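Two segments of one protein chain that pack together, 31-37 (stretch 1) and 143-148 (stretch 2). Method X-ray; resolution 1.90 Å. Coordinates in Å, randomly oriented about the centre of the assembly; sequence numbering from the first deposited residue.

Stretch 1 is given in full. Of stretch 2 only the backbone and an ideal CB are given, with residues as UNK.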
ATOM      1  N   GLU A  31      15.715  -7.586 -13.879  1.00 15.32           N
ATOM      2  CA  GLU A  31      15.499  -7.799 -12.438  1.00 16.10           C
ATOM      3  C   GLU A  31      14.029  -7.590 -12.044  1.00 15.80           C
ATOM      4  O   GLU A  31      13.379  -6.666 -12.528  1.00 15.93           O
ATOM      5  CB  GLU A  31      16.436  -6.908 -11.605  1.00 16.32           C
ATOM      6  CG  GLU A  31      17.911  -7.306 -11.744  1.00 17.97           C
ATOM      7  CD  GLU A  31      18.859  -6.561 -10.812  1.00 17.61           C
ATOM      8  OE1 GLU A  31      18.391  -5.829  -9.899  1.00 15.67           O
ATOM      9  OE2 GLU A  31      20.089  -6.706 -11.015  1.00 21.88           O
ATOM     10  N   GLU A  32      13.497  -8.472 -11.191  1.00 15.78           N
ATOM     11  CA  GLU A  32      12.099  -8.413 -10.766  1.00 15.66           C
ATOM     12  C   GLU A  32      11.986  -7.678  -9.443  1.00 15.55           C
ATOM     13  O   GLU A  32      12.573  -8.100  -8.444  1.00 15.96           O
ATOM     14  CB  GLU A  32      11.525  -9.821 -10.598  1.00 15.88           C
ATOM     15  CG  GLU A  32      10.127  -9.862  -9.930  1.00 16.94           C
ATOM     16  CD  GLU A  32       9.057  -9.160 -10.747  1.00 17.07           C
ATOM     17  OE1 GLU A  32       8.767  -9.624 -11.862  1.00 17.41           O
ATOM     18  OE2 GLU A  32       8.499  -8.140 -10.272  1.00 16.96           O
ATOM     19  N   PHE A  33      11.233  -6.586  -9.415  1.00 15.08           N
ATOM     20  CA  PHE A  33      11.171  -5.772  -8.201  1.00 15.06           C
ATOM     21  C   PHE A  33      10.098  -6.203  -7.216  1.00 15.58           C
ATOM     22  O   PHE A  33      10.239  -5.956  -6.022  1.00 16.22           O
ATOM     23  CB  PHE A  33      11.050  -4.283  -8.546  1.00 14.63           C
ATOM     24  CG  PHE A  33      12.291  -3.735  -9.179  1.00 15.17           C
ATOM     25  CD1 PHE A  33      13.340  -3.287  -8.383  1.00 14.89           C
ATOM     26  CD2 PHE A  33      12.433  -3.708 -10.564  1.00 15.46           C
ATOM     27  CE1 PHE A  33      14.527  -2.789  -8.963  1.00 15.37           C
ATOM     28  CE2 PHE A  33      13.603  -3.218 -11.151  1.00 16.04           C
ATOM     29  CZ  PHE A  33      14.653  -2.764 -10.345  1.00 14.60           C
HETATM   30  N   MSE A  34       9.048  -6.845  -7.711  1.00 15.25           N
HETATM   31  CA  MSE A  34       7.904  -7.196  -6.876  1.00 15.60           C
HETATM   32  C   MSE A  34       8.011  -8.593  -6.286  1.00 15.53           C
HETATM   33  O   MSE A  34       8.341  -9.557  -6.991  1.00 15.36           O
HETATM   34  CB  MSE A  34       6.599  -7.120  -7.673  1.00 15.23           C
HETATM   35  CG  MSE A  34       6.394  -5.817  -8.398  1.00 16.80           C
HETATM   36 SE   MSE A  34       6.504  -4.204  -7.245  1.00 29.16          SE
HETATM   37  CE  MSE A  34       5.143  -4.642  -5.950  1.00 16.92           C
ATOM     38  N   TRP A  35       7.711  -8.675  -4.992  1.00 15.68           N
ATOM     39  CA  TRP A  35       7.496  -9.939  -4.284  1.00 16.06           C
ATOM     40  C   TRP A  35       6.526 -10.834  -5.062  1.00 16.37           C
ATOM     41  O   TRP A  35       5.478 -10.369  -5.524  1.00 16.22           O
ATOM     42  CB  TRP A  35       6.966  -9.640  -2.884  1.00 16.04           C
ATOM     43  CG  TRP A  35       6.430 -10.830  -2.107  1.00 16.35           C
ATOM     44  CD1 TRP A  35       5.124 -11.072  -1.777  1.00 16.20           C
ATOM     45  CD2 TRP A  35       7.185 -11.904  -1.546  1.00 16.28           C
ATOM     46  NE1 TRP A  35       5.021 -12.229  -1.039  1.00 15.79           N
ATOM     47  CE2 TRP A  35       6.273 -12.758  -0.882  1.00 17.62           C
ATOM     48  CE3 TRP A  35       8.544 -12.225  -1.526  1.00 17.46           C
ATOM     49  CZ2 TRP A  35       6.678 -13.919  -0.227  1.00 15.88           C
ATOM     50  CZ3 TRP A  35       8.941 -13.394  -0.875  1.00 16.17           C
ATOM     51  CH2 TRP A  35       8.011 -14.214  -0.233  1.00 15.91           C
ATOM     52  N   GLN A  36       6.890 -12.111  -5.219  1.00 15.96           N
ATOM     53  CA  GLN A  36       6.149 -13.009  -6.116  1.00 15.83           C
ATOM     54  C   GLN A  36       5.114 -13.881  -5.415  1.00 16.26           C
ATOM     55  O   GLN A  36       4.693 -14.914  -5.948  1.00 15.67           O
ATOM     56  CB  GLN A  36       7.115 -13.834  -6.976  1.00 16.10           C
ATOM     57  CG  GLN A  36       7.804 -12.961  -8.025  1.00 16.23           C
ATOM     58  CD  GLN A  36       6.777 -12.264  -8.916  1.00 16.52           C
ATOM     59  OE1 GLN A  36       5.971 -12.930  -9.574  1.00 16.63           O
ATOM     60  NE2 GLN A  36       6.785 -10.923  -8.921  1.00 15.64           N
ATOM     61  N   ALA A  37       4.704 -13.446  -4.218  1.00 16.23           N
ATOM     62  CA  ALA A  37       3.518 -13.979  -3.556  1.00 16.57           C
ATOM     63  C   ALA A  37       3.646 -15.464  -3.161  1.00 17.34           C
ATOM     64  O   ALA A  37       2.686 -16.223  -3.281  1.00 17.40           O
ATOM     65  CB  ALA A  37       2.291 -13.770  -4.440  1.00 16.53           C
ATOM     66  N   UNK A 143      -0.017  -1.208  -0.845  1.00 15.91           N
ATOM     67  CA  UNK A 143       0.626  -2.269  -0.044  1.00 15.63           C
ATOM     68  C   UNK A 143       1.656  -3.031  -0.917  1.00 15.46           C
ATOM     69  O   UNK A 143       1.731  -4.257  -0.847  1.00 15.59           O
ATOM     70  CB  UNK A 143      -0.424  -3.233   0.512  1.00 15.63           C
ATOM     71  N   UNK A 144       2.471  -2.312  -1.730  1.00 15.31           N
ATOM     72  CA  UNK A 144       3.396  -3.054  -2.598  1.00 14.91           C
ATOM     73  C   UNK A 144       4.450  -3.842  -1.798  1.00 15.32           C
ATOM     74  O   UNK A 144       5.008  -3.294  -0.850  1.00 14.43           O
ATOM     75  CB  UNK A 144       4.096  -2.086  -3.554  1.00 14.91           C
ATOM     76  N   UNK A 145       4.696  -5.108  -2.165  1.00 15.39           N
ATOM     77  CA  UNK A 145       5.823  -5.862  -1.600  1.00 15.25           C
ATOM     78  C   UNK A 145       6.999  -5.858  -2.564  1.00 15.67           C
ATOM     79  O   UNK A 145       6.829  -6.196  -3.739  1.00 16.06           O
ATOM     80  CB  UNK A 145       5.409  -7.300  -1.280  1.00 15.25           C
ATOM     81  N   UNK A 146       8.179  -5.459  -2.069  1.00 15.29           N
ATOM     82  CA  UNK A 146       9.409  -5.373  -2.876  1.00 15.12           C
ATOM     83  C   UNK A 146      10.420  -6.419  -2.477  1.00 14.98           C
ATOM     84  O   UNK A 146      10.756  -6.521  -1.291  1.00 14.55           O
ATOM     85  CB  UNK A 146      10.039  -3.984  -2.749  1.00 15.12           C
ATOM     86  N   UNK A 147      10.928  -7.169  -3.462  1.00 15.05           N
ATOM     87  CA  UNK A 147      12.037  -8.110  -3.236  1.00 14.62           C
ATOM     88  C   UNK A 147      13.276  -7.429  -2.671  1.00 15.55           C
ATOM     89  O   UNK A 147      13.585  -6.302  -3.043  1.00 16.30           O
ATOM     90  CB  UNK A 147      12.400  -8.817  -4.544  1.00 14.62           C
ATOM     91  N   UNK A 148      13.999  -8.129  -1.795  1.00 15.73           N
ATOM     92  CA  UNK A 148      15.361  -7.760  -1.453  1.00 16.99           C
ATOM     93  C   UNK A 148      16.230  -8.744  -2.228  1.00 18.06           C
ATOM     94  O   UNK A 148      16.218  -9.939  -1.927  1.00 18.04           O
ATOM     95  CB  UNK A 148      15.622  -7.804   0.054  1.00 16.99           C
TER

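At position 143 the ideal CB finds nothing of stretch 1 within 5.5 Å. Stretch 1 sets no preference here, so almost any residue would be compatible. The deposited residue is His 143, which makes no contact with stretch 1.

At 144 the CA-to-CB bond points sideways, and the ideal CB of 144 lies 3.7 Å from Met 34 CE, the methyl at the end of the selenomethionine. A small or medium apolar side chain would suit such a neighbour, and phi near -65° also admits proline. The residue is Pro 144; Pro 144 CB packs 3.9 Å from Met 34 CE.

Position 145 is the most constrained for a side chain. The backbones lie close here, with Trp 35 N donating a hydrogen bond to O of 145 at 2.9 Å. An ideal CB at 145 would sit only 3.2 Å from Trp 35 CB, a tight approach for two carbons. Phi/psi of -99/127 is ordinary strand geometry that does not call for glycine, so it is the crowding that favours glycine, with alanine a strained alternative. Gly 145 is deposited. With no side chain, it lets Trp 35 CB lie close to its backbone, while Gly 145 O also receives a CA-H...O contact from Met 34 CA at 3.5 Å.

Position 146 pairs with Met 34 in a single beta bridge. Its CA-to-CB bond points away overall, although the ideal CB of 146 is 3.8 Å from Phe 33 O. The selenium of Met 34 offers an apolar, polarisable surface within reach of a long side chain, so leucine, methionine or an aromatic would serve. Phe 146, with chi1 in the m well, brings Phe 146 CE2 to 3.9 Å from Met 34 SE; the selenium approaches the ring obliquely. Phe 146 CA also makes a CA-H...O contact with Phe 33 O at 3.3 Å.

At 147 the backbone N of 147 donates to Phe 33 O at 2.9 Å, and a water bridges Phe 33 O to the O of 147, donating to both. The CA-to-CB bond points sideways. Glu 32 O is 4.0 Å from the ideal CB of 147 and Met 34 O lies farther off. Two carbonyls call for a donor: serine or threonine might reach the first, asparagine both. The residue is Asn 147, whose side-chain end comes nearer to stretch 1 and places its amide beside these carbonyls and at the edge of the Trp 35 ring.

Position 148 points away, its ideal CB beyond 5.5 Å of stretch 1. Leu 148 occupies it.

Stretch 2 143-148: HPGFNL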
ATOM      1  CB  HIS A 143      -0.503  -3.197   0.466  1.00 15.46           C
ATOM      2  CG  HIS A 143      -0.149  -4.080   1.634  1.00 16.74           C
ATOM      3  ND1 HIS A 143       0.926  -4.941   1.628  1.00 17.50           N
ATOM      4  CD2 HIS A 143      -0.807  -4.313   2.798  1.00 18.23           C
ATOM      5  CE1 HIS A 143       0.954  -5.618   2.766  1.00 19.84           C
ATOM      6  NE2 HIS A 143      -0.101  -5.273   3.484  1.00 18.80           N
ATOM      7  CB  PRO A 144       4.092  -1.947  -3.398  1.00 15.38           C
ATOM      8  CG  PRO A 144       3.916  -0.701  -2.583  1.00 15.46           C
ATOM      9  CD  PRO A 144       2.596  -0.849  -1.912  1.00 14.26           C
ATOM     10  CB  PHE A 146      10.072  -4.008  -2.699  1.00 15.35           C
ATOM     11  CG  PHE A 146       9.165  -2.859  -2.996  1.00 15.28           C
ATOM     12  CD1 PHE A 146       8.786  -1.993  -1.982  1.00 15.60           C
ATOM     13  CD2 PHE A 146       8.658  -2.672  -4.282  1.00 14.87           C
ATOM     14  CE1 PHE A 146       7.915  -0.915  -2.253  1.00 16.94           C
ATOM     15  CE2 PHE A 146       7.795  -1.608  -4.570  1.00 18.61           C
ATOM     16  CZ  PHE A 146       7.431  -0.721  -3.545  1.00 18.12           C
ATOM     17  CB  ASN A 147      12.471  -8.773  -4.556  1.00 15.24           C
ATOM     18  CG  ASN A 147      11.445  -9.734  -5.110  1.00 14.65           C
ATOM     19  OD1 ASN A 147      11.325  -9.879  -6.325  1.00 20.57           O
ATOM     20  ND2 ASN A 147      10.742 -10.429  -4.239  1.00 11.72           N
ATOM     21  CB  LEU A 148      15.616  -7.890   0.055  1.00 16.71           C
ATOM     22  CG  LEU A 148      14.550  -7.290   0.974  1.00 17.39           C
ATOM     23  CD1 LEU A 148      14.885  -7.591   2.415  1.00 17.14           C
ATOM     24  CD2 LEU A 148      14.414  -5.777   0.773  1.00 18.07           C
TER
HETATM   25  O   HOH W   1      12.698  -4.932  -5.164  1.00 22.22           O
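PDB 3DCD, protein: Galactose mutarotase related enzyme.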